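Local structure of prolyl oligopeptidase (Galerina marginata, 5N4B) at residues S152-F157 against K210-F215; D648-A653 against P682-P687; H669-I674 against L688-D693. The protein cleaves peptide bonds after proline and closes peptides into macrocycles in the biosynthesis of the amanitin toxins. The protein carries 1 engineered substitution. One frame throughout, in Å; residues are numbered along the deposited sequence.

Contact 1: S152-F157 against K210-F215; sequences SPDGKF and KDSKGF
The hydroxyl of S212 takes the backbone N-H of D154, so one serine side chain carries the only direct hydrogen bond between 152-157 and 210-215. The D154 N to S212 OG distance is 2.9 Å, and the bond is bent, with 144° at the hydrogen. With OG anti to its own carbonyl carbon (chi1 -63°), the S212 hydroxyl is turned to the D154 N-H. The same OG packs against the P153 ring, 3.3 Å from P153 CD. At the tip of the ring, P153 CG comes to K210 CA at 4.0 Å.

The D154 carboxylate lies alongside S212 but does not bond to its hydroxyl. It folds back on its own turn, a type I turn from S152 to G155. D154 OD1 accepts from S152 OG (2.8 Å) and from K156 N (3.0 Å), the two arriving from opposite faces of the carboxylate plane. The second bond makes an Asx turn. S152 OG in turn accepts from F157 N. A water lies between D154 OD2 and S212 O, close to the first and at long range from the second.

The turn joins strands 144-151 and 157-164 of one propeller blade. The loop 210-213 leads into strand 214-219 of the next four-stranded sheet. W208 of strand 207-208 packs against S152, P153 and F157, and R411 binds P153 O.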
loop_
_atom_site.group_PDB
_atom_site.type_symbol
_atom_site.label_atom_id
_atom_site.label_comp_id
_atom_site.label_asym_id
_atom_site.label_seq_id
_atom_site.Cartn_x
_atom_site.Cartn_y
_atom_site.Cartn_z
ATOM N N SER A 152 -20.889 12.391 0.184
ATOM C CA SER A 152 -20.928 13.833 0.321
ATOM C C SER A 152 -21.123 14.228 1.787
ATOM O O SER A 152 -21.681 13.465 2.589
ATOM C CB SER A 152 -22.027 14.439 -0.530
ATOM O OG SER A 152 -23.298 13.929 -0.183
ATOM N N PRO A 153 -20.673 15.435 2.147
ATOM C CA PRO A 153 -20.786 15.884 3.531
ATOM C C PRO A 153 -22.210 15.901 4.028
ATOM O O PRO A 153 -22.468 15.620 5.194
ATOM C CB PRO A 153 -20.156 17.286 3.476
ATOM C CG PRO A 153 -19.298 17.295 2.340
ATOM C CD PRO A 153 -19.829 16.327 1.338
ATOM N N ASP A 154 -23.186 16.202 3.161
ATOM C CA ASP A 154 -24.590 16.233 3.563
ATOM C C ASP A 154 -25.234 14.863 3.590
ATOM O O ASP A 154 -26.420 14.775 3.940
ATOM C CB ASP A 154 -25.367 17.226 2.702
ATOM C CG ASP A 154 -25.540 16.827 1.259
ATOM O OD1 ASP A 154 -25.123 15.735 0.890
ATOM O OD2 ASP A 154 -26.168 17.630 0.489
ATOM N N GLY A 155 -24.512 13.819 3.208
ATOM C CA GLY A 155 -25.041 12.484 3.274
ATOM C C GLY A 155 -26.003 12.133 2.177
ATOM O O GLY A 155 -26.611 11.054 2.260
ATOM N N LYS A 156 -26.206 13.003 1.187
ATOM C CA LYS A 156 -27.189 12.759 0.135
ATOM C C LYS A 156 -26.652 11.967 -1.030
ATOM O O LYS A 156 -27.444 11.332 -1.727
ATOM C CB LYS A 156 -27.764 14.093 -0.376
ATOM C CG LYS A 156 -28.555 14.801 0.738
ATOM C CD LYS A 156 -29.190 16.153 0.305
ATOM C CE LYS A 156 -30.380 15.962 -0.652
ATOM N NZ LYS A 156 -31.064 17.274 -0.991
ATOM N N PHE A 157 -25.330 11.975 -1.273
ATOM C CA PHE A 157 -24.767 11.372 -2.454
ATOM C C PHE A 157 -23.570 10.521 -2.087
ATOM O O PHE A 157 -22.913 10.737 -1.067
ATOM C CB PHE A 157 -24.371 12.401 -3.529
ATOM C CG PHE A 157 -25.551 13.074 -4.143
ATOM C CD1 PHE A 157 -26.364 12.384 -4.989
ATOM C CD2 PHE A 157 -25.892 14.349 -3.783
ATOM C CE1 PHE A 157 -27.481 12.987 -5.555
ATOM C CE2 PHE A 157 -27.007 14.946 -4.354
ATOM C CZ PHE A 157 -27.780 14.268 -5.204
ATOM N N LYS A 210 -17.747 21.365 0.763
ATOM C CA LYS A 210 -18.556 21.254 1.962
ATOM C C LYS A 210 -20.002 21.682 1.752
ATOM O O LYS A 210 -20.848 21.418 2.620
ATOM C CB LYS A 210 -17.903 21.981 3.133
ATOM C CG LYS A 210 -16.990 21.163 4.003
ATOM C CD LYS A 210 -16.075 20.243 3.255
ATOM C CE LYS A 210 -15.146 19.513 4.270
ATOM N NZ LYS A 210 -14.184 18.544 3.643
ATOM N N ASP A 211 -20.302 22.286 0.606
ATOM C CA ASP A 211 -21.663 22.538 0.175
ATOM C C ASP A 211 -22.325 21.334 -0.504
ATOM O O ASP A 211 -23.483 21.429 -0.918
ATOM C CB ASP A 211 -21.671 23.772 -0.741
ATOM C CG ASP A 211 -20.778 23.591 -1.986
ATOM O OD1 ASP A 211 -20.424 22.435 -2.297
ATOM O OD2 ASP A 211 -20.363 24.619 -2.613
ATOM N N SER A 212 -21.584 20.229 -0.652
ATOM C CA SER A 212 -22.060 18.989 -1.264
ATOM C C SER A 212 -22.504 19.141 -2.704
ATOM O O SER A 212 -23.200 18.265 -3.241
ATOM C CB SER A 212 -23.166 18.335 -0.446
ATOM O OG SER A 212 -22.719 17.939 0.851
ATOM N N LYS A 213 -22.040 20.179 -3.386
ATOM C CA LYS A 213 -22.471 20.379 -4.762
ATOM C C LYS A 213 -21.642 19.580 -5.752
ATOM O O LYS A 213 -22.059 19.394 -6.894
ATOM C CB LYS A 213 -22.364 21.876 -5.115
ATOM C CG LYS A 213 -23.290 22.780 -4.317
ATOM C CD LYS A 213 -23.129 24.215 -4.783
ATOM C CE LYS A 213 -24.177 25.150 -4.173
ATOM N NZ LYS A 213 -23.759 26.571 -4.449
ATOM N N GLY A 214 -20.463 19.142 -5.347
ATOM C CA GLY A 214 -19.559 18.507 -6.288
ATOM C C GLY A 214 -18.306 18.075 -5.562
ATOM O O GLY A 214 -18.155 18.282 -4.355
ATOM N N PHE A 215 -17.378 17.549 -6.344
ATOM C CA PHE A 215 -16.138 17.053 -5.798
ATOM C C PHE A 215 -14.966 17.268 -6.721
ATOM O O PHE A 215 -15.090 17.344 -7.942
ATOM C CB PHE A 215 -16.235 15.554 -5.441
ATOM C CG PHE A 215 -16.706 14.677 -6.560
ATOM C CD1 PHE A 215 -15.817 14.234 -7.525
ATOM C CD2 PHE A 215 -18.027 14.284 -6.646
ATOM C CE1 PHE A 215 -16.256 13.421 -8.587
ATOM C CE2 PHE A 215 -18.450 13.492 -7.703
ATOM C CZ PHE A 215 -17.562 13.089 -8.669
HETATM O O HOH W 1 -26.167 17.748 -1.994
#

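Contact 2: D648-A653 against P682-P687; sequences DKVMPA and PQNPHP
V650 to A653 and N684 to H686 run side by side as irregular chain, with CA atoms 6.2 Å apart at V650 and N684 and 4.6 Å apart at A653 and H686. The N684 amide faces the backbone of M651 and grips both of its polar atoms. N684 OD1 accepts from M651 N at 2.9 Å, and N684 ND2 donates to M651 O over the same distance. The second bond is nearly straight, 174° at the hydrogen, and M651 O lies in the amide plane. The other N-H of N684 ND2 goes to H686 O in its own segment, also in plane. The side chain is placed for this with CG anti to the backbone N (chi1 -160°).

H686 adds a second donor to M651 O. Its ND1 meets the oxygen at 3.1 Å, near the ring plane, from the face of the carbonyl opposite to N684 ND2. P685 CG sits over the centre of one face of the imidazole ring. V650 CG1 touches P685 CG at 3.7 Å and also approaches H686 CE1. Further along, H686 CB rests on A653 N, and A653 CA makes a CH...O contact with P687 O at 3.4 Å.

F718 of helix 705-722 packs on A653 and P687, and E593 takes V650 N. The contact ties together the two loops that lead into the neighbouring parallel strands 653-659 and 688-693. ND1 of H686 is protonated, as its role as donor requires. The bonds to M651 N, M651 O and H686 O fix which end of the N684 amide is oxygen and hold it flat; the ND1 bond, with P685 over one face, helps set the H686 ring. Both backbone polar atoms of M651 are satisfied.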
loop_
_atom_site.group_PDB
_atom_site.type_symbol
_atom_site.label_atom_id
_atom_site.label_comp_id
_atom_site.label_asym_id
_atom_site.label_seq_id
_atom_site.Cartn_x
_atom_site.Cartn_y
_atom_site.Cartn_z
ATOM N N ASP A 648 28.851 -18.128 -10.817
ATOM C CA ASP A 648 29.587 -18.952 -9.859
ATOM C C ASP A 648 28.940 -19.049 -8.482
ATOM O O ASP A 648 29.604 -19.530 -7.555
ATOM C CB ASP A 648 31.042 -18.482 -9.751
ATOM C CG ASP A 648 31.184 -17.104 -9.184
ATOM O OD1 ASP A 648 30.154 -16.383 -8.976
ATOM O OD2 ASP A 648 32.381 -16.657 -9.046
ATOM N N LYS A 649 27.713 -18.541 -8.295
ATOM C CA LYS A 649 27.052 -18.595 -6.991
ATOM C C LYS A 649 25.777 -19.423 -7.097
ATOM O O LYS A 649 24.933 -19.152 -7.958
ATOM C CB LYS A 649 26.720 -17.178 -6.514
ATOM C CG LYS A 649 26.132 -17.071 -5.152
ATOM C CD LYS A 649 25.751 -15.619 -4.743
ATOM C CE LYS A 649 26.940 -14.781 -4.443
ATOM N NZ LYS A 649 26.514 -13.480 -3.904
ATOM N N VAL A 650 25.605 -20.379 -6.182
ATOM C CA VAL A 650 24.360 -21.136 -6.105
ATOM C C VAL A 650 23.259 -20.199 -5.614
ATOM O O VAL A 650 23.429 -19.501 -4.601
ATOM C CB VAL A 650 24.527 -22.358 -5.198
ATOM C CG1 VAL A 650 23.192 -23.028 -4.948
ATOM C CG2 VAL A 650 25.498 -23.384 -5.814
ATOM N N MET A 651 22.135 -20.162 -6.343
ATOM C CA MET A 651 20.964 -19.382 -5.974
ATOM C C MET A 651 19.993 -20.231 -5.165
ATOM O O MET A 651 19.815 -21.413 -5.454
ATOM C CB MET A 651 20.242 -18.849 -7.213
ATOM C CG MET A 651 20.958 -17.760 -7.957
ATOM S SD MET A 651 21.032 -16.194 -7.002
ATOM C CE MET A 651 22.745 -16.375 -6.668
ATOM N N PRO A 652 19.318 -19.649 -4.171
ATOM C CA PRO A 652 18.242 -20.376 -3.505
ATOM C C PRO A 652 17.117 -20.670 -4.472
ATOM O O PRO A 652 16.920 -19.971 -5.460
ATOM C CB PRO A 652 17.754 -19.384 -2.429
ATOM C CG PRO A 652 18.048 -18.060 -3.012
ATOM C CD PRO A 652 19.361 -18.243 -3.776
ATOM N N ALA A 653 16.318 -21.674 -4.105
ATOM C CA ALA A 653 15.044 -21.898 -4.793
ATOM C C ALA A 653 14.270 -20.593 -4.847
ATOM O O ALA A 653 14.069 -19.957 -3.815
ATOM C CB ALA A 653 14.205 -22.936 -4.048
ATOM N N PRO A 682 22.121 -22.222 -15.369
ATOM C CA PRO A 682 21.084 -23.150 -15.805
ATOM C C PRO A 682 21.068 -24.425 -15.000
ATOM O O PRO A 682 19.997 -25.026 -14.804
ATOM C CB PRO A 682 21.458 -23.390 -17.274
ATOM C CG PRO A 682 22.922 -23.055 -17.349
ATOM C CD PRO A 682 23.076 -21.887 -16.431
ATOM N N GLN A 683 22.226 -24.867 -14.526
ATOM C CA GLN A 683 22.325 -26.091 -13.751
ATOM C C GLN A 683 22.192 -25.846 -12.262
ATOM O O GLN A 683 22.531 -26.696 -11.446
ATOM C CB GLN A 683 23.630 -26.822 -14.057
ATOM C CG GLN A 683 23.868 -27.037 -15.558
ATOM C CD GLN A 683 22.785 -27.833 -16.230
ATOM O OE1 GLN A 683 22.269 -28.788 -15.662
ATOM N NE2 GLN A 683 22.472 -27.468 -17.476
ATOM N N ASN A 684 21.623 -24.707 -11.880
ATOM C CA ASN A 684 21.448 -24.452 -10.464
ATOM C C ASN A 684 20.709 -25.621 -9.807
ATOM O O ASN A 684 19.723 -26.112 -10.365
ATOM C CB ASN A 684 20.617 -23.176 -10.287
ATOM C CG ASN A 684 20.765 -22.566 -8.922
ATOM O OD1 ASN A 684 21.847 -22.052 -8.535
ATOM N ND2 ASN A 684 19.693 -22.647 -8.122
ATOM N N PRO A 685 21.086 -26.015 -8.596
ATOM C CA PRO A 685 20.458 -27.198 -7.985
ATOM C C PRO A 685 19.041 -26.980 -7.523
ATOM O O PRO A 685 18.319 -27.958 -7.303
ATOM C CB PRO A 685 21.353 -27.483 -6.785
ATOM C CG PRO A 685 22.120 -26.244 -6.548
ATOM C CD PRO A 685 22.278 -25.578 -7.859
ATOM N N HIS A 686 18.636 -25.720 -7.382
ATOM C CA HIS A 686 17.328 -25.335 -6.887
ATOM C C HIS A 686 16.566 -24.649 -7.989
ATOM O O HIS A 686 17.175 -23.933 -8.794
ATOM C CB HIS A 686 17.490 -24.386 -5.699
ATOM C CG HIS A 686 18.464 -24.913 -4.694
ATOM N ND1 HIS A 686 19.495 -24.177 -4.155
ATOM C CD2 HIS A 686 18.514 -26.124 -4.116
ATOM C CE1 HIS A 686 20.178 -24.948 -3.311
ATOM N NE2 HIS A 686 19.599 -26.130 -3.270
ATOM N N PRO A 687 15.270 -24.901 -8.105
ATOM C CA PRO A 687 14.524 -24.358 -9.236
ATOM C C PRO A 687 14.432 -22.848 -9.185
ATOM O O PRO A 687 14.270 -22.241 -8.122
ATOM C CB PRO A 687 13.138 -25.006 -9.086
ATOM C CG PRO A 687 13.003 -25.239 -7.617
ATOM C CD PRO A 687 14.411 -25.709 -7.236
#

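Contact 3: H669-I674 against L688-D693; sequences HSFKFI and LLIKID
F671 and I674 of the helix meet I690, I692 and L688 of the strand. The side-chain contacts are apolar, with one methyl also resting on the strand backbone. The aromatic part is made by F671. I690 CD1 reaches the edge of its ring, in plane, 3.8 Å from F671 CD1. I692 CD1 comes to the neighbouring ring atom, F671 CE1, also at 3.8 Å. The CD1-CE1 side of the ring thus meets the terminal methyls of two isoleucines whose side chains leave the same side of the strand.

The aliphatic part is made by I674. Its CG1 is anti to the backbone N (chi1 -164°), and this branch carries I674 CD1 onto the start of the strand. There the methyl lies 3.7 Å from the backbone carbon L688 C and 4.0 Å from L688 CB. The other branch meets I690 methyl to methyl, with I674 CG2 to I690 CG2 at 4.1 Å. S670 adds its CB, 4.0 Å from I690 CD1.

The helix and strand segments run almost antiparallel, 157° between directions, with their axes 9.4 Å apart. They form the second half of the beta-alpha-beta unit of strand 653-659, helix 668-680 and strand 688-693, in the alpha/beta-hydrolase sheet. Strand 688-693 is outermost there and pairs with 653-659, whose I656 and V658 also touch S670. Helix 46-64 packs on I674, I690 and I692 through W51, Q55 and T52.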
loop_
_atom_site.group_PDB
_atom_site.type_symbol
_atom_site.label_atom_id
_atom_site.label_comp_id
_atom_site.label_asym_id
_atom_site.label_seq_id
_atom_site.Cartn_x
_atom_site.Cartn_y
_atom_site.Cartn_z
ATOM N N HIS A 669 10.523 -6.405 -15.782
ATOM C CA HIS A 669 11.565 -6.424 -14.772
ATOM C C HIS A 669 11.847 -7.866 -14.347
ATOM O O HIS A 669 12.983 -8.348 -14.396
ATOM C CB HIS A 669 11.088 -5.612 -13.570
ATOM C CG HIS A 669 11.208 -4.147 -13.740
ATOM N ND1 HIS A 669 12.417 -3.475 -13.670
ATOM C CD2 HIS A 669 10.262 -3.208 -13.975
ATOM C CE1 HIS A 669 12.204 -2.190 -13.854
ATOM N NE2 HIS A 669 10.905 -1.997 -14.044
ATOM N N SER A 670 10.813 -8.543 -13.853
ATOM C CA SER A 670 10.924 -9.932 -13.468
ATOM C C SER A 670 11.280 -10.840 -14.643
ATOM O O SER A 670 12.016 -11.818 -14.476
ATOM C CB SER A 670 9.607 -10.423 -12.908
ATOM O OG SER A 670 9.383 -9.886 -11.625
ATOM N N PHE A 671 10.724 -10.578 -15.832
ATOM C CA PHE A 671 11.049 -11.422 -16.994
ATOM C C PHE A 671 12.552 -11.375 -17.312
ATOM O O PHE A 671 13.187 -12.421 -17.541
ATOM C CB PHE A 671 10.260 -10.997 -18.232
ATOM C CG PHE A 671 8.796 -11.161 -18.158
ATOM C CD1 PHE A 671 8.172 -11.868 -17.135
ATOM C CD2 PHE A 671 7.995 -10.573 -19.153
ATOM C CE1 PHE A 671 6.770 -11.986 -17.124
ATOM C CE2 PHE A 671 6.632 -10.697 -19.129
ATOM C CZ PHE A 671 6.022 -11.399 -18.108
ATOM N N LYS A 672 13.128 -10.180 -17.335
ATOM C CA LYS A 672 14.553 -10.088 -17.596
ATOM C C LYS A 672 15.343 -10.765 -16.494
ATOM O O LYS A 672 16.342 -11.438 -16.754
ATOM C CB LYS A 672 14.993 -8.643 -17.737
ATOM C CG LYS A 672 14.526 -7.953 -18.999
ATOM C CD LYS A 672 15.219 -6.588 -19.109
ATOM C CE LYS A 672 14.664 -5.834 -20.238
ATOM N NZ LYS A 672 15.308 -4.526 -20.265
ATOM N N PHE A 673 14.932 -10.575 -15.244
ATOM C CA PHE A 673 15.690 -11.160 -14.148
ATOM C C PHE A 673 15.696 -12.681 -14.239
ATOM O O PHE A 673 16.757 -13.308 -14.136
ATOM C CB PHE A 673 15.215 -10.642 -12.792
ATOM C CG PHE A 673 16.066 -11.091 -11.650
ATOM C CD1 PHE A 673 17.352 -10.591 -11.525
ATOM C CD2 PHE A 673 15.610 -12.024 -10.760
ATOM C CE1 PHE A 673 18.159 -10.972 -10.472
ATOM C CE2 PHE A 673 16.418 -12.421 -9.689
ATOM C CZ PHE A 673 17.704 -11.898 -9.578
ATOM N N ILE A 674 14.531 -13.302 -14.439
ATOM C CA ILE A 674 14.467 -14.767 -14.468
ATOM C C ILE A 674 15.194 -15.308 -15.703
ATOM O O ILE A 674 15.885 -16.333 -15.638
ATOM C CB ILE A 674 13.038 -15.309 -14.324
ATOM C CG1 ILE A 674 13.011 -16.811 -13.973
ATOM C CG2 ILE A 674 12.263 -15.065 -15.585
ATOM C CD1 ILE A 674 13.628 -17.142 -12.642
ATOM N N LEU A 688 14.518 -22.257 -10.368
ATOM C CA LEU A 688 14.399 -20.815 -10.595
ATOM C C LEU A 688 13.204 -20.651 -11.526
ATOM O O LEU A 688 13.313 -20.877 -12.734
ATOM C CB LEU A 688 15.682 -20.232 -11.172
ATOM C CG LEU A 688 16.918 -20.601 -10.322
ATOM C CD1 LEU A 688 18.199 -20.156 -11.008
ATOM C CD2 LEU A 688 16.913 -19.995 -8.954
ATOM N N LEU A 689 12.055 -20.274 -10.991
ATOM C CA LEU A 689 10.769 -20.370 -11.667
ATOM C C LEU A 689 10.016 -19.043 -11.627
ATOM O O LEU A 689 10.291 -18.176 -10.775
ATOM C CB LEU A 689 9.863 -21.379 -10.984
ATOM C CG LEU A 689 10.462 -22.762 -10.837
ATOM C CD1 LEU A 689 9.535 -23.609 -9.981
ATOM C CD2 LEU A 689 10.725 -23.375 -12.180
ATOM N N ILE A 690 9.069 -18.855 -12.551
ATOM C CA ILE A 690 8.204 -17.674 -12.553
ATOM C C ILE A 690 6.775 -18.078 -12.873
ATOM O O ILE A 690 6.522 -18.872 -13.796
ATOM C CB ILE A 690 8.709 -16.553 -13.494
ATOM C CG1 ILE A 690 7.821 -15.314 -13.367
ATOM C CG2 ILE A 690 8.772 -17.042 -14.955
ATOM C CD1 ILE A 690 8.464 -14.103 -14.041
ATOM N N LYS A 691 5.840 -17.522 -12.089
ATOM C CA LYS A 691 4.403 -17.608 -12.321
ATOM C C LYS A 691 3.927 -16.283 -12.886
ATOM O O LYS A 691 4.347 -15.218 -12.427
ATOM C CB LYS A 691 3.669 -17.833 -11.000
ATOM C CG LYS A 691 3.679 -19.208 -10.526
ATOM C CD LYS A 691 2.914 -19.311 -9.183
ATOM C CE LYS A 691 1.452 -18.924 -9.293
ATOM N NZ LYS A 691 0.649 -19.132 -8.041
ATOM N N ILE A 692 3.006 -16.341 -13.847
ATOM C CA ILE A 692 2.556 -15.175 -14.593
ATOM C C ILE A 692 1.040 -15.251 -14.656
ATOM O O ILE A 692 0.487 -16.044 -15.434
ATOM C CB ILE A 692 3.161 -15.105 -15.999
ATOM C CG1 ILE A 692 4.699 -15.142 -15.894
ATOM C CG2 ILE A 692 2.668 -13.824 -16.666
ATOM C CD1 ILE A 692 5.470 -15.596 -17.095
ATOM N N ASP A 693 0.361 -14.431 -13.872
ATOM C CA ASP A 693 -1.100 -14.411 -13.915
ATOM C C ASP A 693 -1.537 -13.596 -15.123
ATOM O O ASP A 693 -1.228 -12.408 -15.195
ATOM C CB ASP A 693 -1.645 -13.833 -12.614
ATOM C CG ASP A 693 -3.187 -13.909 -12.511
ATOM O OD1 ASP A 693 -3.872 -13.986 -13.552
ATOM O OD2 ASP A 693 -3.727 -13.888 -11.381
#

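In the fold
Contact 1 stands apart from the other two. It lies in the propeller, about 46 Å from contact 3 and 59 Å from contact 2, centre to centre. Contacts 2 and 3 belong to the hydrolase domain and adjoin, with L688 CD2 packing on M651 and P652. Both involve the same beta-alpha-beta unit: contact 3 its helix and last strand, contact 2 the loops before its two strands. Contact 3 is fully buried and packed by apolar side chains, and its S670 side chain lies about 8 Å from that of the catalytic D662. Contacts 1 and 2 are partly buried loop pairs where side chains bond to backbone, through a serine hydroxyl in one and an asparagine and a histidine in the other.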